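Local coordinates for putative MAR1 (PDB 1X9G), which is of unproven function but is a putative MAR1 ribonuclease of the isochorismatase superfamily, at residues A[21-26]-A[60-65]. Numbering follows the deposited sequence.
Sequences TAFLCV and TKYIVT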
ATOM      1  N   THR A  21      13.406 -18.413 -17.564  1.00 67.52           N
ATOM      2  CA  THR A  21      12.211 -17.623 -17.351  1.00 66.17           C
ATOM      3  C   THR A  21      11.120 -18.081 -18.303  1.00 65.59           C
ATOM      4  O   THR A  21      11.345 -18.136 -19.509  1.00 65.24           O
ATOM      5  CB  THR A  21      12.475 -16.146 -17.704  1.00 66.50           C
ATOM      6  OG1 THR A  21      13.399 -15.584 -16.767  1.00 65.00           O
ATOM      7  CG2 THR A  21      11.145 -15.340 -17.708  1.00 66.61           C
ATOM      8  N   ALA A  22       9.940 -18.395 -17.777  1.00 64.61           N
ATOM      9  CA  ALA A  22       8.760 -18.588 -18.636  1.00 63.54           C
ATOM     10  C   ALA A  22       7.961 -17.293 -18.748  1.00 63.20           C
ATOM     11  O   ALA A  22       7.634 -16.644 -17.728  1.00 63.04           O
ATOM     12  CB  ALA A  22       7.854 -19.763 -18.147  1.00 62.53           C
ATOM     13  N   PHE A  23       7.708 -16.901 -19.996  1.00 62.03           N
ATOM     14  CA  PHE A  23       6.659 -15.970 -20.331  1.00 61.11           C
ATOM     15  C   PHE A  23       5.337 -16.728 -20.431  1.00 60.96           C
ATOM     16  O   PHE A  23       5.208 -17.712 -21.153  1.00 60.78           O
ATOM     17  CB  PHE A  23       6.991 -15.209 -21.616  1.00 61.10           C
ATOM     18  CG  PHE A  23       8.331 -14.485 -21.567  1.00 61.56           C
ATOM     19  CD1 PHE A  23       9.271 -14.671 -22.564  1.00 62.36           C
ATOM     20  CD2 PHE A  23       8.642 -13.616 -20.514  1.00 61.62           C
ATOM     21  CE1 PHE A  23      10.524 -14.000 -22.525  1.00 64.23           C
ATOM     22  CE2 PHE A  23       9.881 -12.945 -20.467  1.00 64.48           C
ATOM     23  CZ  PHE A  23      10.830 -13.145 -21.486  1.00 63.45           C
ATOM     24  N   LEU A  24       4.361 -16.280 -19.651  1.00 60.69           N
ATOM     25  CA  LEU A  24       3.093 -16.973 -19.541  1.00 60.09           C
ATOM     26  C   LEU A  24       1.995 -16.047 -19.987  1.00 59.96           C
ATOM     27  O   LEU A  24       1.709 -15.058 -19.307  1.00 60.99           O
ATOM     28  CB  LEU A  24       2.887 -17.410 -18.106  1.00 59.80           C
ATOM     29  CG  LEU A  24       1.720 -18.306 -17.798  1.00 59.85           C
ATOM     30  CD1 LEU A  24       1.494 -19.292 -18.962  1.00 58.67           C
ATOM     31  CD2 LEU A  24       1.938 -19.017 -16.419  1.00 59.66           C
ATOM     32  N   CYS A  25       1.388 -16.369 -21.130  1.00 59.68           N
ATOM     33  CA  CYS A  25       0.437 -15.487 -21.770  1.00 59.24           C
ATOM     34  C   CYS A  25      -0.973 -15.988 -21.484  1.00 58.80           C
ATOM     35  O   CYS A  25      -1.427 -16.991 -22.068  1.00 58.25           O
ATOM     36  CB  CYS A  25       0.709 -15.411 -23.266  1.00 59.14           C
ATOM     37  SG  CYS A  25      -0.562 -14.472 -24.143  1.00 60.84           S
ATOM     38  N   VAL A  26      -1.666 -15.310 -20.565  1.00 58.37           N
ATOM     39  CA  VAL A  26      -2.842 -15.952 -19.978  1.00 58.16           C
ATOM     40  C   VAL A  26      -4.211 -15.489 -20.488  1.00 58.15           C
ATOM     41  O   VAL A  26      -4.552 -14.344 -20.337  1.00 57.89           O
ATOM     42  CB  VAL A  26      -2.735 -16.240 -18.417  1.00 57.87           C
ATOM     43  CG1 VAL A  26      -1.639 -15.500 -17.770  1.00 57.66           C
ATOM     44  CG2 VAL A  26      -4.071 -16.116 -17.683  1.00 56.61           C
ATOM     45  N   THR A  60      14.548 -18.693 -22.241  1.00 68.84           N
ATOM     46  CA  THR A  60      13.166 -18.342 -21.995  1.00 67.37           C
ATOM     47  C   THR A  60      12.231 -19.217 -22.822  1.00 66.87           C
ATOM     48  O   THR A  60      12.430 -19.371 -24.022  1.00 67.20           O
ATOM     49  CB  THR A  60      12.884 -16.856 -22.326  1.00 67.37           C
ATOM     50  OG1 THR A  60      13.024 -16.639 -23.727  1.00 66.95           O
ATOM     51  CG2 THR A  60      13.836 -15.939 -21.617  1.00 67.90           C
ATOM     52  N   LYS A  61      11.230 -19.799 -22.164  1.00 65.69           N
ATOM     53  CA  LYS A  61      10.095 -20.429 -22.833  1.00 64.55           C
ATOM     54  C   LYS A  61       8.923 -19.440 -22.945  1.00 64.04           C
ATOM     55  O   LYS A  61       8.841 -18.458 -22.183  1.00 63.39           O
ATOM     56  CB  LYS A  61       9.625 -21.657 -22.043  1.00 65.01           C
ATOM     57  CG  LYS A  61      10.792 -22.556 -21.590  1.00 64.71           C
ATOM     58  CD  LYS A  61      10.106 -23.671 -20.551  1.00 63.36           C
ATOM     59  CE  LYS A  61      11.554 -24.578 -20.241  1.00 64.01           C
ATOM     60  NZ  LYS A  61      11.085 -25.687 -19.290  1.00 64.31           N
ATOM     61  N   TYR A  62       8.004 -19.714 -23.869  1.00 62.65           N
ATOM     62  CA  TYR A  62       6.815 -18.876 -24.023  1.00 61.56           C
ATOM     63  C   TYR A  62       5.563 -19.757 -24.044  1.00 61.39           C
ATOM     64  O   TYR A  62       5.495 -20.747 -24.779  1.00 62.11           O
ATOM     65  CB  TYR A  62       6.944 -18.052 -25.293  1.00 60.74           C
ATOM     66  CG  TYR A  62       6.009 -16.884 -25.392  1.00 60.91           C
ATOM     67  CD1 TYR A  62       6.476 -15.577 -25.184  1.00 59.73           C
ATOM     68  CD2 TYR A  62       4.641 -17.070 -25.705  1.00 62.22           C
ATOM     69  CE1 TYR A  62       5.626 -14.490 -25.275  1.00 58.91           C
ATOM     70  CE2 TYR A  62       3.778 -15.985 -25.809  1.00 60.92           C
ATOM     71  CZ  TYR A  62       4.282 -14.702 -25.593  1.00 60.99           C
ATOM     72  OH  TYR A  62       3.447 -13.629 -25.707  1.00 60.78           O
ATOM     73  N   ILE A  63       4.568 -19.404 -23.237  1.00 60.85           N
ATOM     74  CA  ILE A  63       3.452 -20.300 -22.953  1.00 60.11           C
ATOM     75  C   ILE A  63       2.106 -19.551 -23.083  1.00 60.78           C
ATOM     76  O   ILE A  63       1.936 -18.458 -22.555  1.00 62.57           O
ATOM     77  CB  ILE A  63       3.642 -20.996 -21.558  1.00 60.02           C
ATOM     78  CG1 ILE A  63       5.001 -21.708 -21.486  1.00 58.94           C
ATOM     79  CG2 ILE A  63       2.478 -21.949 -21.192  1.00 58.44           C
ATOM     80  CD1 ILE A  63       5.333 -22.258 -20.100  1.00 58.95           C
ATOM     81  N   VAL A  64       1.167 -20.130 -23.811  1.00 60.57           N
ATOM     82  CA  VAL A  64      -0.127 -19.528 -24.059  1.00 59.74           C
ATOM     83  C   VAL A  64      -1.090 -20.535 -23.487  1.00 60.08           C
ATOM     84  O   VAL A  64      -1.028 -21.712 -23.829  1.00 59.44           O
ATOM     85  CB  VAL A  64      -0.396 -19.408 -25.583  1.00 59.77           C
ATOM     86  CG1 VAL A  64      -1.778 -18.876 -25.881  1.00 56.74           C
ATOM     87  CG2 VAL A  64       0.695 -18.553 -26.272  1.00 60.49           C
ATOM     88  N   THR A  65      -1.955 -20.094 -22.581  1.00 60.48           N
ATOM     89  CA  THR A  65      -3.093 -20.928 -22.184  1.00 60.57           C
ATOM     90  C   THR A  65      -4.344 -20.323 -22.818  1.00 61.15           C
ATOM     91  O   THR A  65      -4.484 -19.085 -22.878  1.00 61.16           O
ATOM     92  CB  THR A  65      -3.288 -20.992 -20.653  1.00 60.02           C
ATOM     93  OG1 THR A  65      -3.667 -19.701 -20.201  1.00 62.44           O
ATOM     94  CG2 THR A  65      -2.033 -21.376 -19.948  1.00 58.52           C
TER
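Phe23 and Tyr62 are paired across two parallel strands, and their side chains cross at about a right angle. Phe23 CB lies 3.6 Å from Tyr62 CD1. The two rings then run to different neighbours. Phe23 CG is anti to its own carbonyl carbon (chi1 -56°), and the ring reaches back to Thr60, with CE1 3.7 Å from Thr60 CB. Tyr62 CG is instead anti to the backbone N (chi1 -164°). Its ring leans toward the other end of the strands, and CE2 comes within 4.0 Å of Cys25 CB. Helix 39-55 covers this face: Leu49, Leu52 and His53 pack on Phe23. The same helix takes the polar groups, as Tyr62 OH hydrogen-bonds with Ala46 O, and Thr60 OG1 with His53 ND1.

On the other face Ile63 is the central apolar residue. Its two branches part: CG2 meets Leu24 CD1 at 3.6 Å, and CD1 reaches Ala22 CB at 4.0 Å. Lys61 starts on this face but its chain leads away to a salt bridge with Asp106. Leu24 and Val26 also touch helix 117-130.

The backbones are joined in a parallel ladder that pairs Thr21 with Thr60 through Val26 with Thr65. Phe23 and Cys25 each donate one backbone hydrogen bond, to Lys61 O and Ile63 O, and accept another, from Ile63 N and Thr65 N. The bond from Lys61 N to Thr21 O is weak. Strands 21-26 and 60-67, joined by helix 39-55, form a beta-alpha-beta unit in the central parallel sheet of the alpha/beta isochorismatase fold.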